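Local coordinates for vacuolar-sorting protein BRO1 (Saccharomyces cerevisiae, PDB 1ZB1) that acts in sorting cargo proteins into multivesicular bodies, recruiting the deubiquitinase DOA4 to endosomes so that cargo loses its ubiquitin before sequestration, at residues Lys206-Ile211 / His263-Glu268. Residues are numbered along the deposited sequence; the frame is centred on the assembly and turned at random.
Sequences KQYTLI and HGLHLE
Y208, in the first turn of helix 208-230, lays its ring against L265 and its CB against H266, both on helix 242-269. At its base, CB of Y208 meets CB of H266 at 4.1 Å, where the two backbones come nearest, the CA atoms of Y208 and H266 being 5.7 Å apart. CG of Y208 lies beneath CB of L265, and CD1 of Y208 comes closest to that methylene, 3.6 Å from L265 CB. The L265 CB thus sits over one ring face in a CH-pi contact, 3.9 Å from the centroid of the Y208 ring and 22° off its normal. CE1 of Y208 also lies near this carbon, and both CD1 and CE1 are close to the L265 carbonyl O. CE2 and CZ are brushed by the CD1 methyl of L265, with CE2 of Y208 at 4.1 Å from it. With chi1 at -60°, CG of Y208 stands anti to the carbonyl carbon, which turns the ring back alongside K206. The carbonyl O of K206 therefore lies over the opposite face, 3.3 Å above the ring plane and displaced toward the rim. At the tip, OH of Y208 receives a weak hydrogen bond from NZ of K206 (3.4 Å), whose side chain runs past the ring on the same side as its carbonyl O. The contact lies at the surface of the largely helical Bro1 domain, where the start of helix 208-230 packs beside the C-terminal part of helix 242-269. Y208 also touches Y262 and E269 of that helix, while L265 reaches K313 on helix 303-322, and NZ of K313 forms a salt bridge with OE1 of E268.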
ATOM      1  N   LYS A 206      13.276  -0.313 -24.651  1.00 54.19           N
ATOM      2  CA  LYS A 206      14.588  -0.411 -25.290  1.00 52.58           C
ATOM      3  C   LYS A 206      15.642   0.331 -24.460  1.00 50.77           C
ATOM      4  O   LYS A 206      16.843   0.192 -24.696  1.00 49.79           O
ATOM      5  CB  LYS A 206      14.509   0.178 -26.704  1.00 54.55           C
ATOM      6  CG  LYS A 206      15.381  -0.505 -27.751  1.00 56.51           C
ATOM      7  CD  LYS A 206      16.866  -0.244 -27.542  1.00 57.63           C
ATOM      8  CE  LYS A 206      17.673  -0.640 -28.774  1.00 58.75           C
ATOM      9  NZ  LYS A 206      17.470  -2.066 -29.158  1.00 58.02           N
ATOM     10  N   GLN A 207      15.183   1.119 -23.490  1.00 49.32           N
ATOM     11  CA  GLN A 207      16.079   1.875 -22.616  1.00 47.09           C
ATOM     12  C   GLN A 207      16.618   0.965 -21.521  1.00 44.97           C
ATOM     13  O   GLN A 207      16.310   1.136 -20.338  1.00 42.63           O
ATOM     14  CB  GLN A 207      15.339   3.054 -21.979  1.00 49.74           C
ATOM     15  CG  GLN A 207      15.085   4.226 -22.912  1.00 52.78           C
ATOM     16  CD  GLN A 207      14.433   5.394 -22.195  1.00 53.97           C
ATOM     17  OE1 GLN A 207      13.268   5.326 -21.800  1.00 54.98           O
ATOM     18  NE2 GLN A 207      15.190   6.470 -22.010  1.00 55.47           N
ATOM     19  N   TYR A 208      17.431   0.002 -21.936  1.00 41.93           N
ATOM     20  CA  TYR A 208      18.022  -0.980 -21.039  1.00 39.63           C
ATOM     21  C   TYR A 208      18.467  -0.423 -19.697  1.00 38.58           C
ATOM     22  O   TYR A 208      18.087  -0.941 -18.646  1.00 36.63           O
ATOM     23  CB  TYR A 208      19.194  -1.662 -21.747  1.00 38.53           C
ATOM     24  CG  TYR A 208      18.773  -2.370 -23.019  1.00 38.65           C
ATOM     25  CD1 TYR A 208      19.697  -2.654 -24.026  1.00 37.71           C
ATOM     26  CD2 TYR A 208      17.446  -2.750 -23.217  1.00 36.99           C
ATOM     27  CE1 TYR A 208      19.304  -3.297 -25.200  1.00 38.00           C
ATOM     28  CE2 TYR A 208      17.045  -3.394 -24.380  1.00 38.42           C
ATOM     29  CZ  TYR A 208      17.976  -3.661 -25.367  1.00 38.52           C
ATOM     30  OH  TYR A 208      17.569  -4.284 -26.521  1.00 40.34           O
ATOM     31  N   THR A 209      19.264   0.634 -19.731  1.00 37.48           N
ATOM     32  CA  THR A 209      19.761   1.248 -18.512  1.00 37.82           C
ATOM     33  C   THR A 209      18.627   1.670 -17.563  1.00 37.08           C
ATOM     34  O   THR A 209      18.695   1.430 -16.357  1.00 35.45           O
ATOM     35  CB  THR A 209      20.644   2.471 -18.856  1.00 39.91           C
ATOM     36  OG1 THR A 209      21.103   3.092 -17.650  1.00 42.46           O
ATOM     37  CG2 THR A 209      19.862   3.476 -19.691  1.00 39.25           C
ATOM     38  N   LEU A 210      17.581   2.279 -18.114  1.00 35.83           N
ATOM     39  CA  LEU A 210      16.446   2.741 -17.313  1.00 34.95           C
ATOM     40  C   LEU A 210      15.743   1.574 -16.614  1.00 33.79           C
ATOM     41  O   LEU A 210      15.592   1.568 -15.388  1.00 33.99           O
ATOM     42  CB  LEU A 210      15.434   3.467 -18.205  1.00 34.71           C
ATOM     43  CG  LEU A 210      14.620   4.652 -17.662  1.00 36.10           C
ATOM     44  CD1 LEU A 210      13.323   4.740 -18.451  1.00 34.62           C
ATOM     45  CD2 LEU A 210      14.323   4.499 -16.187  1.00 34.47           C
ATOM     46  N   ILE A 211      15.304   0.598 -17.404  1.00 33.14           N
ATOM     47  CA  ILE A 211      14.613  -0.571 -16.870  1.00 32.28           C
ATOM     48  C   ILE A 211      15.442  -1.215 -15.765  1.00 31.71           C
ATOM     49  O   ILE A 211      14.913  -1.568 -14.711  1.00 31.06           O
ATOM     50  CB  ILE A 211      14.324  -1.608 -17.989  1.00 34.51           C
ATOM     51  CG1 ILE A 211      13.229  -1.082 -18.923  1.00 34.93           C
ATOM     52  CG2 ILE A 211      13.851  -2.927 -17.387  1.00 33.87           C
ATOM     53  CD1 ILE A 211      13.573   0.195 -19.623  1.00 40.72           C
ATOM     54  N   HIS A 263      20.972  -4.689 -17.439  1.00 33.08           N
ATOM     55  CA  HIS A 263      22.261  -4.015 -17.367  1.00 35.77           C
ATOM     56  C   HIS A 263      23.226  -4.752 -18.297  1.00 36.28           C
ATOM     57  O   HIS A 263      24.147  -4.156 -18.864  1.00 36.46           O
ATOM     58  CB  HIS A 263      22.799  -4.017 -15.934  1.00 36.68           C
ATOM     59  CG  HIS A 263      24.128  -3.343 -15.791  1.00 39.50           C
ATOM     60  ND1 HIS A 263      25.308  -4.042 -15.657  1.00 41.06           N
ATOM     61  CD2 HIS A 263      24.467  -2.031 -15.786  1.00 40.46           C
ATOM     62  CE1 HIS A 263      26.315  -3.191 -15.576  1.00 41.45           C
ATOM     63  NE2 HIS A 263      25.832  -1.964 -15.652  1.00 41.07           N
ATOM     64  N   GLY A 264      22.998  -6.053 -18.452  1.00 35.58           N
ATOM     65  CA  GLY A 264      23.836  -6.859 -19.323  1.00 34.54           C
ATOM     66  C   GLY A 264      23.590  -6.492 -20.773  1.00 34.49           C
ATOM     67  O   GLY A 264      24.533  -6.367 -21.553  1.00 33.34           O
ATOM     68  N   LEU A 265      22.322  -6.320 -21.140  1.00 34.58           N
ATOM     69  CA  LEU A 265      21.975  -5.948 -22.506  1.00 36.44           C
ATOM     70  C   LEU A 265      22.598  -4.594 -22.839  1.00 38.31           C
ATOM     71  O   LEU A 265      22.890  -4.297 -23.997  1.00 37.92           O
ATOM     72  CB  LEU A 265      20.456  -5.878 -22.678  1.00 35.58           C
ATOM     73  CG  LEU A 265      19.694  -7.203 -22.581  1.00 37.01           C
ATOM     74  CD1 LEU A 265      18.220  -6.960 -22.844  1.00 35.73           C
ATOM     75  CD2 LEU A 265      20.252  -8.199 -23.592  1.00 35.44           C
ATOM     76  N   HIS A 266      22.803  -3.778 -21.810  1.00 40.17           N
ATOM     77  CA  HIS A 266      23.412  -2.467 -21.983  1.00 41.05           C
ATOM     78  C   HIS A 266      24.911  -2.633 -22.212  1.00 42.60           C
ATOM     79  O   HIS A 266      25.489  -1.996 -23.094  1.00 42.09           O
ATOM     80  CB  HIS A 266      23.154  -1.600 -20.746  1.00 41.05           C
ATOM     81  CG  HIS A 266      24.093  -0.443 -20.614  1.00 39.42           C
ATOM     82  ND1 HIS A 266      25.115  -0.418 -19.688  1.00 40.22           N
ATOM     83  CD2 HIS A 266      24.194   0.710 -21.317  1.00 39.29           C
ATOM     84  CE1 HIS A 266      25.805   0.699 -19.828  1.00 40.17           C
ATOM     85  NE2 HIS A 266      25.269   1.400 -20.812  1.00 38.83           N
ATOM     86  N   LEU A 267      25.537  -3.492 -21.413  1.00 42.97           N
ATOM     87  CA  LEU A 267      26.966  -3.747 -21.535  1.00 44.28           C
ATOM     88  C   LEU A 267      27.306  -4.268 -22.929  1.00 45.33           C
ATOM     89  O   LEU A 267      28.348  -3.928 -23.489  1.00 44.80           O
ATOM     90  CB  LEU A 267      27.416  -4.754 -20.474  1.00 44.99           C
ATOM     91  CG  LEU A 267      27.287  -4.279 -19.025  1.00 44.26           C
ATOM     92  CD1 LEU A 267      27.733  -5.382 -18.081  1.00 44.87           C
ATOM     93  CD2 LEU A 267      28.130  -3.034 -18.822  1.00 45.24           C
ATOM     94  N   GLU A 268      26.424  -5.091 -23.485  1.00 46.41           N
ATOM     95  CA  GLU A 268      26.628  -5.638 -24.823  1.00 48.24           C
ATOM     96  C   GLU A 268      26.495  -4.511 -25.836  1.00 49.06           C
ATOM     97  O   GLU A 268      27.137  -4.520 -26.885  1.00 48.99           O
ATOM     98  CB  GLU A 268      25.585  -6.713 -25.133  1.00 48.42           C
ATOM     99  CG  GLU A 268      25.500  -7.053 -26.615  1.00 50.23           C
ATOM    100  CD  GLU A 268      24.423  -8.065 -26.930  1.00 51.25           C
ATOM    101  OE1 GLU A 268      23.304  -7.934 -26.390  1.00 51.53           O
ATOM    102  OE2 GLU A 268      24.690  -8.985 -27.729  1.00 51.99           O
TER